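Side-chain contacts in possible glutathione S-transferase (Rhodopseudomonas palustris, PDB 3M8N), which probably transfers glutathione to electrophilic substrates: residues A23-P28 with V78-A83; P44-K49 with G53-L58; G167-A172 with N186-R191. One frame throughout, in Å; residues are numbered along the deposited sequence.

Interaction 1: A23-P28 with V78-A83; sequences ALLDAP and VGTSLA
Leu25 carries its half of this contact almost alone, pushing one methyl group, CD2, between Thr80 and Leu82. It meets these two partners at different angles. Against Leu82 the side chains slant across one another, and Leu25 CD2 comes to 3.7 Å from Leu82 CD1, a plain methyl-to-methyl approach backed by the CG atoms behind. Against Thr80 the crossing is close to a right angle, with Leu25 CD2 lying 3.8 Å from Thr80 OG1 and 4.0 Å from Thr80 CG2, so that both branches of the threonine bear on the same methyl.

The hydroxyl is held by its own bonds. With chi1 at 74°, Thr80 OG1 sits between its own backbone N and carbonyl carbon; there it makes a hydrogen bond with the backbone O of Ala77 and receives a weak one from Leu82 N (3.1 Å to Thr80 OG1). The latter spans the start of a type I turn from Thr80 to Ala83, which brings Leu82 round toward Leu25. On the other side, the chain leaves helix 13-24 through a Schellman motif, Asp26 having positive phi.

Leu76 and Ala77 of helix 69-77 and Ile163 of helix 160-169 extend the apolar surroundings. The chain just after helix 13-24 of the thioredoxin-like domain thus packs on the connection that leads to the all-helical domain, a two-domain plan typical of glutathione S-transferases.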
ATOM      1  N   ALA A  23      -6.268 -18.112   8.232  1.00 24.36           N
ATOM      2  CA  ALA A  23      -5.859 -19.489   8.491  1.00 24.67           C
ATOM      3  C   ALA A  23      -4.715 -19.475   9.458  1.00 25.50           C
ATOM      4  O   ALA A  23      -4.752 -20.218  10.413  1.00 27.10           O
ATOM      5  CB  ALA A  23      -5.446 -20.177   7.243  1.00 23.17           C
ATOM      6  N   LEU A  24      -3.722 -18.608   9.243  1.00 26.71           N
ATOM      7  CA  LEU A  24      -2.544 -18.626  10.096  1.00 27.46           C
ATOM      8  C   LEU A  24      -2.846 -18.206  11.522  1.00 28.72           C
ATOM      9  O   LEU A  24      -2.247 -18.717  12.431  1.00 30.12           O
ATOM     10  CB  LEU A  24      -1.414 -17.820   9.513  1.00 26.43           C
ATOM     11  CG  LEU A  24      -0.905 -18.296   8.193  1.00 25.36           C
ATOM     12  CD1 LEU A  24       0.115 -17.324   7.731  1.00 22.88           C
ATOM     13  CD2 LEU A  24      -0.288 -19.594   8.374  1.00 24.15           C
ATOM     14  N   LEU A  25      -3.786 -17.291  11.689  1.00 29.52           N
ATOM     15  CA  LEU A  25      -4.260 -16.790  12.963  1.00 30.88           C
ATOM     16  C   LEU A  25      -5.259 -17.736  13.617  1.00 32.28           C
ATOM     17  O   LEU A  25      -5.681 -17.561  14.759  1.00 33.67           O
ATOM     18  CB  LEU A  25      -4.920 -15.404  12.799  1.00 29.05           C
ATOM     19  CG  LEU A  25      -3.917 -14.341  12.434  1.00 27.90           C
ATOM     20  CD1 LEU A  25      -4.618 -13.015  12.241  1.00 27.39           C
ATOM     21  CD2 LEU A  25      -2.874 -14.280  13.466  1.00 25.57           C
ATOM     22  N   ASP A  26      -5.628 -18.755  12.872  1.00 33.88           N
ATOM     23  CA  ASP A  26      -6.649 -19.646  13.240  1.00 34.05           C
ATOM     24  C   ASP A  26      -7.905 -18.862  13.596  1.00 33.92           C
ATOM     25  O   ASP A  26      -8.578 -19.183  14.545  1.00 35.09           O
ATOM     26  CB  ASP A  26      -6.162 -20.529  14.381  1.00 34.61           C
ATOM     27  CG  ASP A  26      -7.115 -21.660  14.671  1.00 36.99           C
ATOM     28  OD1 ASP A  26      -7.834 -22.086  13.729  1.00 40.97           O
ATOM     29  OD2 ASP A  26      -7.147 -22.100  15.852  1.00 42.72           O
ATOM     30  N   ALA A  27      -8.268 -17.853  12.814  1.00 33.59           N
ATOM     31  CA  ALA A  27      -9.382 -17.000  13.176  1.00 31.41           C
ATOM     32  C   ALA A  27     -10.651 -17.504  12.526  1.00 31.60           C
ATOM     33  O   ALA A  27     -10.671 -17.750  11.329  1.00 32.00           O
ATOM     34  CB  ALA A  27      -9.077 -15.601  12.752  1.00 32.10           C
ATOM     35  N   PRO A  28     -11.733 -17.662  13.311  1.00 30.95           N
ATOM     36  CA  PRO A  28     -13.024 -18.084  12.796  1.00 30.51           C
ATOM     37  C   PRO A  28     -13.791 -16.987  12.016  1.00 30.25           C
ATOM     38  O   PRO A  28     -13.956 -15.848  12.493  1.00 31.81           O
ATOM     39  CB  PRO A  28     -13.767 -18.469  14.070  1.00 30.43           C
ATOM     40  CG  PRO A  28     -13.167 -17.630  15.101  1.00 30.11           C
ATOM     41  CD  PRO A  28     -11.770 -17.438  14.766  1.00 30.08           C
ATOM     42  N   VAL A  78      -3.045  -6.985  14.583  1.00 18.77           N
ATOM     43  CA  VAL A  78      -2.672  -6.204  15.726  1.00 18.25           C
ATOM     44  C   VAL A  78      -2.808  -7.153  16.912  1.00 18.57           C
ATOM     45  O   VAL A  78      -3.764  -7.896  17.011  1.00 16.88           O
ATOM     46  CB  VAL A  78      -3.668  -5.013  15.878  1.00 17.96           C
ATOM     47  CG1 VAL A  78      -3.549  -4.350  17.228  1.00 16.10           C
ATOM     48  CG2 VAL A  78      -3.512  -4.026  14.784  1.00 17.08           C
ATOM     49  N   GLY A  79      -1.842  -7.128  17.802  1.00 19.04           N
ATOM     50  CA  GLY A  79      -1.914  -7.936  18.962  1.00 20.41           C
ATOM     51  C   GLY A  79      -1.725  -9.434  18.787  1.00 22.09           C
ATOM     52  O   GLY A  79      -2.117 -10.208  19.666  1.00 22.54           O
ATOM     53  N   THR A  80      -1.191  -9.835  17.634  1.00 22.36           N
ATOM     54  CA  THR A  80      -1.042 -11.239  17.281  1.00 22.55           C
ATOM     55  C   THR A  80       0.395 -11.484  17.042  1.00 22.54           C
ATOM     56  O   THR A  80       1.189 -10.571  17.071  1.00 22.53           O
ATOM     57  CB  THR A  80      -1.790 -11.707  16.056  1.00 21.95           C
ATOM     58  OG1 THR A  80      -1.145 -11.215  14.893  1.00 22.92           O
ATOM     59  CG2 THR A  80      -3.251 -11.329  16.076  1.00 22.13           C
ATOM     60  N   SER A  81       0.741 -12.748  16.883  1.00 23.99           N
ATOM     61  CA  SER A  81       2.120 -13.126  16.607  1.00 24.75           C
ATOM     62  C   SER A  81       2.593 -12.695  15.209  1.00 24.81           C
ATOM     63  O   SER A  81       3.769 -12.612  15.009  1.00 25.23           O
ATOM     64  CB  SER A  81       2.310 -14.620  16.764  1.00 25.28           C
ATOM     65  OG  SER A  81       1.335 -15.294  16.010  1.00 27.83           O
ATOM     66  N   LEU A  82       1.679 -12.368  14.284  1.00 25.79           N
ATOM     67  CA  LEU A  82       2.043 -11.735  13.006  1.00 25.53           C
ATOM     68  C   LEU A  82       2.376 -10.269  12.997  1.00 26.30           C
ATOM     69  O   LEU A  82       2.726  -9.733  11.926  1.00 27.97           O
ATOM     70  CB  LEU A  82       0.951 -11.938  12.009  1.00 24.61           C
ATOM     71  CG  LEU A  82       0.627 -13.371  11.677  1.00 24.78           C
ATOM     72  CD1 LEU A  82      -0.567 -13.339  10.706  1.00 23.99           C
ATOM     73  CD2 LEU A  82       1.837 -14.027  11.029  1.00 26.76           C
ATOM     74  N   ALA A  83       2.217  -9.593  14.147  1.00 26.00           N
ATOM     75  CA  ALA A  83       2.610  -8.211  14.344  1.00 25.90           C
ATOM     76  C   ALA A  83       3.927  -8.096  15.121  1.00 26.44           C
ATOM     77  O   ALA A  83       4.041  -8.677  16.154  1.00 27.95           O
ATOM     78  CB  ALA A  83       1.445  -7.401  15.038  1.00 25.62           C
TER

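Interaction 2: P44-K49 with G53-L58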
ATOM      1  N   PRO A  44     -26.043  -3.079  -7.101  1.00 45.76           N
ATOM      2  CA  PRO A  44     -26.512  -2.220  -6.052  1.00 45.24           C
ATOM      3  C   PRO A  44     -26.142  -2.755  -4.674  1.00 45.11           C
ATOM      4  O   PRO A  44     -25.440  -2.098  -3.917  1.00 45.44           O
ATOM      5  CB  PRO A  44     -28.016  -2.276  -6.249  1.00 45.19           C
ATOM      6  CG  PRO A  44     -28.180  -2.434  -7.745  1.00 46.33           C
ATOM      7  CD  PRO A  44     -26.886  -2.945  -8.305  1.00 45.73           C
ATOM      8  N   ASP A  45     -26.627  -3.937  -4.362  1.00 45.32           N
ATOM      9  CA  ASP A  45     -26.466  -4.557  -3.056  1.00 46.43           C
ATOM     10  C   ASP A  45     -25.035  -4.561  -2.518  1.00 45.05           C
ATOM     11  O   ASP A  45     -24.814  -4.214  -1.357  1.00 45.04           O
ATOM     12  CB  ASP A  45     -27.050  -5.965  -3.138  1.00 48.31           C
ATOM     13  CG  ASP A  45     -28.418  -5.979  -3.905  1.00 53.70           C
ATOM     14  OD1 ASP A  45     -29.480  -6.213  -3.240  1.00 55.86           O
ATOM     15  OD2 ASP A  45     -28.424  -5.685  -5.152  1.00 57.40           O
ATOM     16  N   PHE A  46     -24.072  -4.909  -3.376  1.00 43.70           N
ATOM     17  CA  PHE A  46     -22.663  -4.851  -3.005  1.00 42.15           C
ATOM     18  C   PHE A  46     -22.102  -3.415  -2.910  1.00 42.89           C
ATOM     19  O   PHE A  46     -21.337  -3.084  -1.984  1.00 43.32           O
ATOM     20  CB  PHE A  46     -21.783  -5.704  -3.909  1.00 40.76           C
ATOM     21  CG  PHE A  46     -20.376  -5.861  -3.378  1.00 38.40           C
ATOM     22  CD1 PHE A  46     -20.063  -6.886  -2.487  1.00 35.14           C
ATOM     23  CD2 PHE A  46     -19.391  -4.944  -3.693  1.00 34.50           C
ATOM     24  CE1 PHE A  46     -18.809  -7.005  -1.979  1.00 29.68           C
ATOM     25  CE2 PHE A  46     -18.140  -5.078  -3.195  1.00 32.37           C
ATOM     26  CZ  PHE A  46     -17.856  -6.117  -2.341  1.00 31.28           C
ATOM     27  N   LEU A  47     -22.454  -2.555  -3.861  1.00 42.35           N
ATOM     28  CA  LEU A  47     -21.909  -1.217  -3.857  1.00 40.84           C
ATOM     29  C   LEU A  47     -22.350  -0.485  -2.611  1.00 40.12           C
ATOM     30  O   LEU A  47     -21.685   0.397  -2.122  1.00 40.03           O
ATOM     31  CB  LEU A  47     -22.344  -0.516  -5.111  1.00 40.90           C
ATOM     32  CG  LEU A  47     -21.528  -1.043  -6.264  1.00 39.56           C
ATOM     33  CD1 LEU A  47     -22.050  -0.399  -7.491  1.00 41.70           C
ATOM     34  CD2 LEU A  47     -20.100  -0.697  -6.117  1.00 38.40           C
ATOM     35  N   ALA A  48     -23.458  -0.916  -2.056  1.00 40.07           N
ATOM     36  CA  ALA A  48     -23.887  -0.380  -0.809  1.00 40.67           C
ATOM     37  C   ALA A  48     -22.838  -0.556   0.307  1.00 41.10           C
ATOM     38  O   ALA A  48     -22.691   0.346   1.124  1.00 43.31           O
ATOM     39  CB  ALA A  48     -25.219  -0.982  -0.411  1.00 41.04           C
ATOM     40  N   LYS A  49     -22.112  -1.682   0.357  1.00 40.08           N
ATOM     41  CA  LYS A  49     -21.113  -1.947   1.432  1.00 38.35           C
ATOM     42  C   LYS A  49     -19.719  -1.430   1.081  1.00 36.95           C
ATOM     43  O   LYS A  49     -18.989  -0.932   1.937  1.00 36.24           O
ATOM     44  CB  LYS A  49     -21.020  -3.433   1.686  1.00 38.14           C
ATOM     45  CG  LYS A  49     -22.304  -4.112   1.687  1.00 39.40           C
ATOM     46  CD  LYS A  49     -22.063  -5.502   1.193  1.00 42.26           C
ATOM     47  CE  LYS A  49     -23.362  -6.273   0.963  1.00 44.40           C
ATOM     48  NZ  LYS A  49     -23.809  -6.959   2.191  1.00 44.97           N
ATOM     49  N   GLY A  53     -16.609  -1.165  -5.341  1.00 36.53           N
ATOM     50  CA  GLY A  53     -16.628  -2.513  -5.865  1.00 35.97           C
ATOM     51  C   GLY A  53     -15.495  -3.417  -5.397  1.00 36.09           C
ATOM     52  O   GLY A  53     -15.209  -4.427  -6.026  1.00 36.58           O
ATOM     53  N   GLN A  54     -14.856  -3.072  -4.284  1.00 36.01           N
ATOM     54  CA  GLN A  54     -13.660  -3.773  -3.844  1.00 35.30           C
ATOM     55  C   GLN A  54     -13.947  -5.118  -3.130  1.00 33.48           C
ATOM     56  O   GLN A  54     -14.733  -5.195  -2.218  1.00 32.80           O
ATOM     57  CB  GLN A  54     -12.867  -2.849  -2.934  1.00 36.40           C
ATOM     58  CG  GLN A  54     -12.465  -1.540  -3.548  1.00 40.12           C
ATOM     59  CD  GLN A  54     -11.045  -1.139  -3.189  1.00 46.33           C
ATOM     60  OE1 GLN A  54     -10.062  -1.711  -3.724  1.00 50.35           O
ATOM     61  NE2 GLN A  54     -10.911  -0.132  -2.320  1.00 46.97           N
ATOM     62  N   VAL A  55     -13.283  -6.161  -3.584  1.00 32.32           N
ATOM     63  CA  VAL A  55     -13.188  -7.465  -2.925  1.00 30.62           C
ATOM     64  C   VAL A  55     -11.663  -7.728  -2.704  1.00 28.63           C
ATOM     65  O   VAL A  55     -10.910  -7.538  -3.630  1.00 28.93           O
ATOM     66  CB  VAL A  55     -13.840  -8.522  -3.873  1.00 31.49           C
ATOM     67  CG1 VAL A  55     -13.843  -9.863  -3.308  1.00 27.62           C
ATOM     68  CG2 VAL A  55     -15.260  -8.121  -4.164  1.00 32.11           C
ATOM     69  N   PRO A  56     -11.200  -8.150  -1.492  1.00 26.40           N
ATOM     70  CA  PRO A  56     -11.942  -8.555  -0.316  1.00 25.54           C
ATOM     71  C   PRO A  56     -12.505  -7.368   0.480  1.00 24.85           C
ATOM     72  O   PRO A  56     -12.032  -6.246   0.340  1.00 25.63           O
ATOM     73  CB  PRO A  56     -10.904  -9.344   0.482  1.00 24.53           C
ATOM     74  CG  PRO A  56      -9.606  -8.632   0.200  1.00 24.30           C
ATOM     75  CD  PRO A  56      -9.742  -8.169  -1.230  1.00 25.78           C
ATOM     76  N   LEU A  57     -13.528  -7.648   1.277  1.00 24.82           N
ATOM     77  CA  LEU A  57     -14.099  -6.709   2.203  1.00 25.12           C
ATOM     78  C   LEU A  57     -14.319  -7.429   3.490  1.00 25.19           C
ATOM     79  O   LEU A  57     -14.861  -8.526   3.504  1.00 25.27           O
ATOM     80  CB  LEU A  57     -15.430  -6.225   1.674  1.00 24.21           C
ATOM     81  CG  LEU A  57     -15.979  -4.857   2.064  1.00 25.12           C
ATOM     82  CD1 LEU A  57     -15.061  -3.749   1.640  1.00 24.04           C
ATOM     83  CD2 LEU A  57     -17.290  -4.713   1.353  1.00 24.31           C
ATOM     84  N   LEU A  58     -13.874  -6.813   4.579  1.00 25.87           N
ATOM     85  CA  LEU A  58     -14.065  -7.368   5.894  1.00 27.31           C
ATOM     86  C   LEU A  58     -15.087  -6.581   6.672  1.00 28.83           C
ATOM     87  O   LEU A  58     -14.835  -5.474   7.035  1.00 27.64           O
ATOM     88  CB  LEU A  58     -12.755  -7.325   6.678  1.00 26.51           C
ATOM     89  CG  LEU A  58     -12.681  -8.015   8.019  1.00 25.28           C
ATOM     90  CD1 LEU A  58     -12.741  -9.434   7.737  1.00 25.56           C
ATOM     91  CD2 LEU A  58     -11.399  -7.648   8.766  1.00 26.00           C
TER
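The packing of Phe46, Leu47 and Lys49 against Gly53, Gln54, Val55 and Leu57 is a short-range, mainly apolar contact, which folds the short helix 44-47 back on the chain that runs into strand 57-59. Phe46 is its main wedge. With CG anti to the backbone N (chi1 -169°), the ring reaches from the helix into the bend of the following chain. CZ and CE2 do the touching: Phe46 CZ lies 3.8 Å from Val55 CG2 and 4.0 Å from Leu57 CD2, and Phe46 CE2 lies 3.8 Å from Gly53 C, all three approaching obliquely. At the ring's edge, near its plane, stands a backbone carbonyl, with Gln54 O 3.3 Å from Phe46 CZ and 3.5 Å from Phe46 CE2, and Gln54 N lies in the ring plane as well. The positive edge of an aromatic ring would probably suit such a carbonyl. Were Phe46 replaced by an alanine, Val55 CG2 and Leu57 CD2 would probably lose the ring that both rest on, leaving a gap beside the Gln54 carbonyl.

The bend itself is the cis-proline loop of the thioredoxin fold: the peptide bond before Pro56 is cis, and in relatives this loop borders the glutathione site. Pro56 turns the other way, onto helices 13-24 and 69-77, while Val55 also touches Ser15 of the former.

On the flanks, Leu47 lays CD2 over the backbone of Gly53, 3.6 Å from Gly53 N; Gly53 has positive phi, which by itself suits a glycine. Lys49 contributes its root, with Lys49 CB 4.0 Å from Leu57 CD2, while the rest of its bent chain leads away to a hydrogen bond between NZ and the hydroxyl of Tyr7, on the neighbouring strand 4-8.

Interaction 3: G167-A172 with N186-R191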
ATOM      1  N   GLY A 167       1.162 -13.373  -1.645  1.00 24.30           N
ATOM      2  CA  GLY A 167      -0.019 -13.397  -2.488  1.00 24.63           C
ATOM      3  C   GLY A 167       0.172 -13.490  -3.993  1.00 25.65           C
ATOM      4  O   GLY A 167      -0.354 -14.419  -4.625  1.00 27.14           O
ATOM      5  N   TYR A 168       0.877 -12.521  -4.573  1.00 25.37           N
ATOM      6  CA  TYR A 168       1.227 -12.560  -5.974  1.00 24.73           C
ATOM      7  C   TYR A 168       2.562 -13.259  -6.210  1.00 25.07           C
ATOM      8  O   TYR A 168       2.681 -13.984  -7.149  1.00 24.46           O
ATOM      9  CB  TYR A 168       1.166 -11.158  -6.627  1.00 24.58           C
ATOM     10  CG  TYR A 168      -0.214 -10.653  -6.651  1.00 24.32           C
ATOM     11  CD1 TYR A 168      -1.206 -11.366  -7.298  1.00 25.53           C
ATOM     12  CD2 TYR A 168      -0.565  -9.521  -5.964  1.00 26.05           C
ATOM     13  CE1 TYR A 168      -2.529 -10.943  -7.292  1.00 28.68           C
ATOM     14  CE2 TYR A 168      -1.915  -9.074  -5.944  1.00 31.40           C
ATOM     15  CZ  TYR A 168      -2.887  -9.790  -6.620  1.00 29.68           C
ATOM     16  OH  TYR A 168      -4.209  -9.393  -6.620  1.00 32.07           O
ATOM     17  N   THR A 169       3.565 -13.056  -5.356  1.00 25.66           N
ATOM     18  CA  THR A 169       4.851 -13.705  -5.576  1.00 26.22           C
ATOM     19  C   THR A 169       4.673 -15.192  -5.870  1.00 27.49           C
ATOM     20  O   THR A 169       5.362 -15.754  -6.722  1.00 29.19           O
ATOM     21  CB  THR A 169       5.853 -13.490  -4.442  1.00 26.01           C
ATOM     22  OG1 THR A 169       5.986 -12.087  -4.159  1.00 26.93           O
ATOM     23  CG2 THR A 169       7.238 -13.986  -4.844  1.00 24.74           C
ATOM     24  N   HIS A 170       3.704 -15.825  -5.263  1.00 27.43           N
ATOM     25  CA  HIS A 170       3.666 -17.242  -5.348  1.00 27.74           C
ATOM     26  C   HIS A 170       3.054 -17.719  -6.634  1.00 28.59           C
ATOM     27  O   HIS A 170       3.201 -18.892  -6.989  1.00 28.55           O
ATOM     28  CB  HIS A 170       2.938 -17.855  -4.156  1.00 27.48           C
ATOM     29  CG  HIS A 170       1.468 -18.012  -4.348  1.00 25.40           C
ATOM     30  ND1 HIS A 170       0.589 -16.957  -4.285  1.00 26.19           N
ATOM     31  CD2 HIS A 170       0.715 -19.108  -4.573  1.00 26.96           C
ATOM     32  CE1 HIS A 170      -0.637 -17.387  -4.493  1.00 24.05           C
ATOM     33  NE2 HIS A 170      -0.592 -18.694  -4.659  1.00 26.41           N
ATOM     34  N   VAL A 171       2.362 -16.851  -7.334  1.00 28.54           N
ATOM     35  CA  VAL A 171       1.835 -17.259  -8.625  1.00 30.44           C
ATOM     36  C   VAL A 171       2.646 -16.722  -9.810  1.00 31.25           C
ATOM     37  O   VAL A 171       2.272 -16.955 -10.928  1.00 33.22           O
ATOM     38  CB  VAL A 171       0.370 -16.831  -8.840  1.00 30.53           C
ATOM     39  CG1 VAL A 171      -0.562 -17.609  -8.014  1.00 29.99           C
ATOM     40  CG2 VAL A 171       0.180 -15.346  -8.587  1.00 31.54           C
ATOM     41  N   ALA A 172       3.743 -16.020  -9.571  1.00 32.09           N
ATOM     42  CA  ALA A 172       4.484 -15.364 -10.633  1.00 33.86           C
ATOM     43  C   ALA A 172       4.953 -16.318 -11.735  1.00 36.20           C
ATOM     44  O   ALA A 172       4.633 -16.090 -12.873  1.00 36.66           O
ATOM     45  CB  ALA A 172       5.622 -14.601 -10.094  1.00 32.24           C
ATOM     46  N   ASN A 186      12.824 -18.026  -3.719  1.00 29.95           N
ATOM     47  CA  ASN A 186      12.161 -19.287  -3.731  1.00 29.94           C
ATOM     48  C   ASN A 186      12.250 -20.013  -2.389  1.00 28.58           C
ATOM     49  O   ASN A 186      11.353 -20.749  -2.010  1.00 27.69           O
ATOM     50  CB  ASN A 186      12.785 -20.135  -4.834  1.00 32.47           C
ATOM     51  CG  ASN A 186      12.405 -19.675  -6.282  1.00 35.53           C
ATOM     52  OD1 ASN A 186      13.301 -19.415  -7.103  1.00 40.07           O
ATOM     53  ND2 ASN A 186      11.100 -19.652  -6.607  1.00 37.31           N
ATOM     54  N   ALA A 187      13.339 -19.800  -1.665  1.00 28.80           N
ATOM     55  CA  ALA A 187      13.519 -20.391  -0.332  1.00 28.63           C
ATOM     56  C   ALA A 187      12.531 -19.772   0.638  1.00 28.47           C
ATOM     57  O   ALA A 187      11.945 -20.460   1.478  1.00 28.25           O
ATOM     58  CB  ALA A 187      14.980 -20.180   0.184  1.00 28.07           C
ATOM     59  N   TRP A 188      12.347 -18.459   0.482  1.00 28.84           N
ATOM     60  CA  TRP A 188      11.325 -17.680   1.216  1.00 28.29           C
ATOM     61  C   TRP A 188       9.875 -18.190   0.993  1.00 27.84           C
ATOM     62  O   TRP A 188       9.125 -18.443   1.943  1.00 27.97           O
ATOM     63  CB  TRP A 188      11.488 -16.169   0.920  1.00 27.92           C
ATOM     64  CG  TRP A 188      10.371 -15.360   1.469  1.00 26.83           C
ATOM     65  CD1 TRP A 188      10.205 -14.970   2.745  1.00 25.61           C
ATOM     66  CD2 TRP A 188       9.241 -14.895   0.756  1.00 26.02           C
ATOM     67  NE1 TRP A 188       9.044 -14.257   2.889  1.00 25.32           N
ATOM     68  CE2 TRP A 188       8.432 -14.190   1.671  1.00 24.07           C
ATOM     69  CE3 TRP A 188       8.839 -14.987  -0.573  1.00 25.20           C
ATOM     70  CZ2 TRP A 188       7.236 -13.587   1.303  1.00 21.31           C
ATOM     71  CZ3 TRP A 188       7.674 -14.369  -0.943  1.00 25.71           C
ATOM     72  CH2 TRP A 188       6.876 -13.682   0.009  1.00 25.13           C
ATOM     73  N   LEU A 189       9.508 -18.436  -0.254  1.00 27.96           N
ATOM     74  CA  LEU A 189       8.195 -19.016  -0.555  1.00 27.35           C
ATOM     75  C   LEU A 189       7.983 -20.297   0.143  1.00 27.78           C
ATOM     76  O   LEU A 189       6.910 -20.508   0.681  1.00 28.77           O
ATOM     77  CB  LEU A 189       7.989 -19.222  -2.069  1.00 27.75           C
ATOM     78  CG  LEU A 189       8.029 -17.999  -2.982  1.00 26.61           C
ATOM     79  CD1 LEU A 189       8.343 -18.394  -4.425  1.00 26.35           C
ATOM     80  CD2 LEU A 189       6.710 -17.274  -2.863  1.00 25.96           C
ATOM     81  N   ARG A 190       8.992 -21.171   0.121  1.00 28.50           N
ATOM     82  CA  ARG A 190       8.902 -22.458   0.811  1.00 28.71           C
ATOM     83  C   ARG A 190       8.837 -22.243   2.287  1.00 27.44           C
ATOM     84  O   ARG A 190       8.127 -22.946   2.939  1.00 28.24           O
ATOM     85  CB  ARG A 190      10.044 -23.445   0.438  1.00 28.84           C
ATOM     86  CG  ARG A 190       9.877 -24.116  -0.988  1.00 33.60           C
ATOM     87  CD  ARG A 190      10.981 -25.193  -1.439  1.00 39.03           C
ATOM     88  NE  ARG A 190      12.335 -24.609  -1.467  1.00 41.85           N
ATOM     89  CZ  ARG A 190      12.946 -24.067  -2.535  1.00 38.72           C
ATOM     90  NH1 ARG A 190      12.366 -24.052  -3.741  1.00 39.04           N
ATOM     91  NH2 ARG A 190      14.143 -23.530  -2.385  1.00 34.67           N
ATOM     92  N   ARG A 191       9.551 -21.265   2.836  1.00 27.21           N
ATOM     93  CA  ARG A 191       9.492 -21.015   4.273  1.00 26.92           C
ATOM     94  C   ARG A 191       8.089 -20.615   4.717  1.00 27.29           C
ATOM     95  O   ARG A 191       7.555 -21.104   5.716  1.00 29.73           O
ATOM     96  CB  ARG A 191      10.467 -19.917   4.548  1.00 27.16           C
ATOM     97  CG  ARG A 191      10.928 -19.808   5.909  1.00 26.75           C
ATOM     98  CD  ARG A 191      11.979 -18.686   6.012  1.00 28.35           C
ATOM     99  NE  ARG A 191      13.235 -19.080   5.410  1.00 30.59           N
ATOM    100  CZ  ARG A 191      13.832 -18.549   4.341  1.00 32.78           C
ATOM    101  NH1 ARG A 191      13.355 -17.511   3.687  1.00 31.41           N
ATOM    102  NH2 ARG A 191      14.968 -19.096   3.918  1.00 35.67           N
TER
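Thr169 and Leu189 meet methyl to methyl, Thr169 CG2 lying 3.9 Å from Leu189 CD2, with the two side chains set at a slant. The same leucine methyl also rests on the next residue, 3.9 Å from His170 CA and 4.0 Å from His170 CB, so one branch of Leu189 lies against both Thr169 and His170.

The aromatic part of the contact belongs to Trp188. Its six-membered ring presents an edge, not a face: Trp188 CZ3 lies 3.9 Å from Thr169 CG2, which sits near the ring plane, and the side chains cross at about a right angle. The threonine can offer its methyl to both partners because CG2 is anti to the backbone N, which leaves OG1 beside that N (chi1 -53°).

Polar atoms are served from within or nearby. From there Thr169 OG1 bonds back to Leu165 O, one turn earlier, and Trp188 NE1 bonds to Asp162 OD1, while His170 ND1 makes a weak bond, bent to 123°, with Gly167 O. That imidazole is stacked with Tyr166 and meets the ring of Tyr16 on helix 13-24.

Helix 183-193 therefore packs along the last turns of helix 160-169, where Trp188 also lies on Leu165 and Tyr166, with Met143 of helix 129-146 touching both Thr169 and Trp188, and Leu104 of the long helix 87-117 reaching Thr169.

In the fold
The three contacts lie in different parts of a two-domain chain: interaction 2 within the thioredoxin-like domain, interaction 3 within the helical domain, and interaction 1 at the connection leading from one to the other. Interaction 2 comes, in sequence, between the two halves of interaction 1, and interaction 3 follows both. The centres of interactions 1 and 2 are about 24 Å apart, those of 1 and 3 about 20 Å and those of 2 and 3 about 29 Å, the last pair on opposite sides of the chain's centre. None touches another, yet helix 13-24 reaches all three: it runs into interaction 1, flanks the cis-proline loop of interaction 2 and meets His170 of interaction 3.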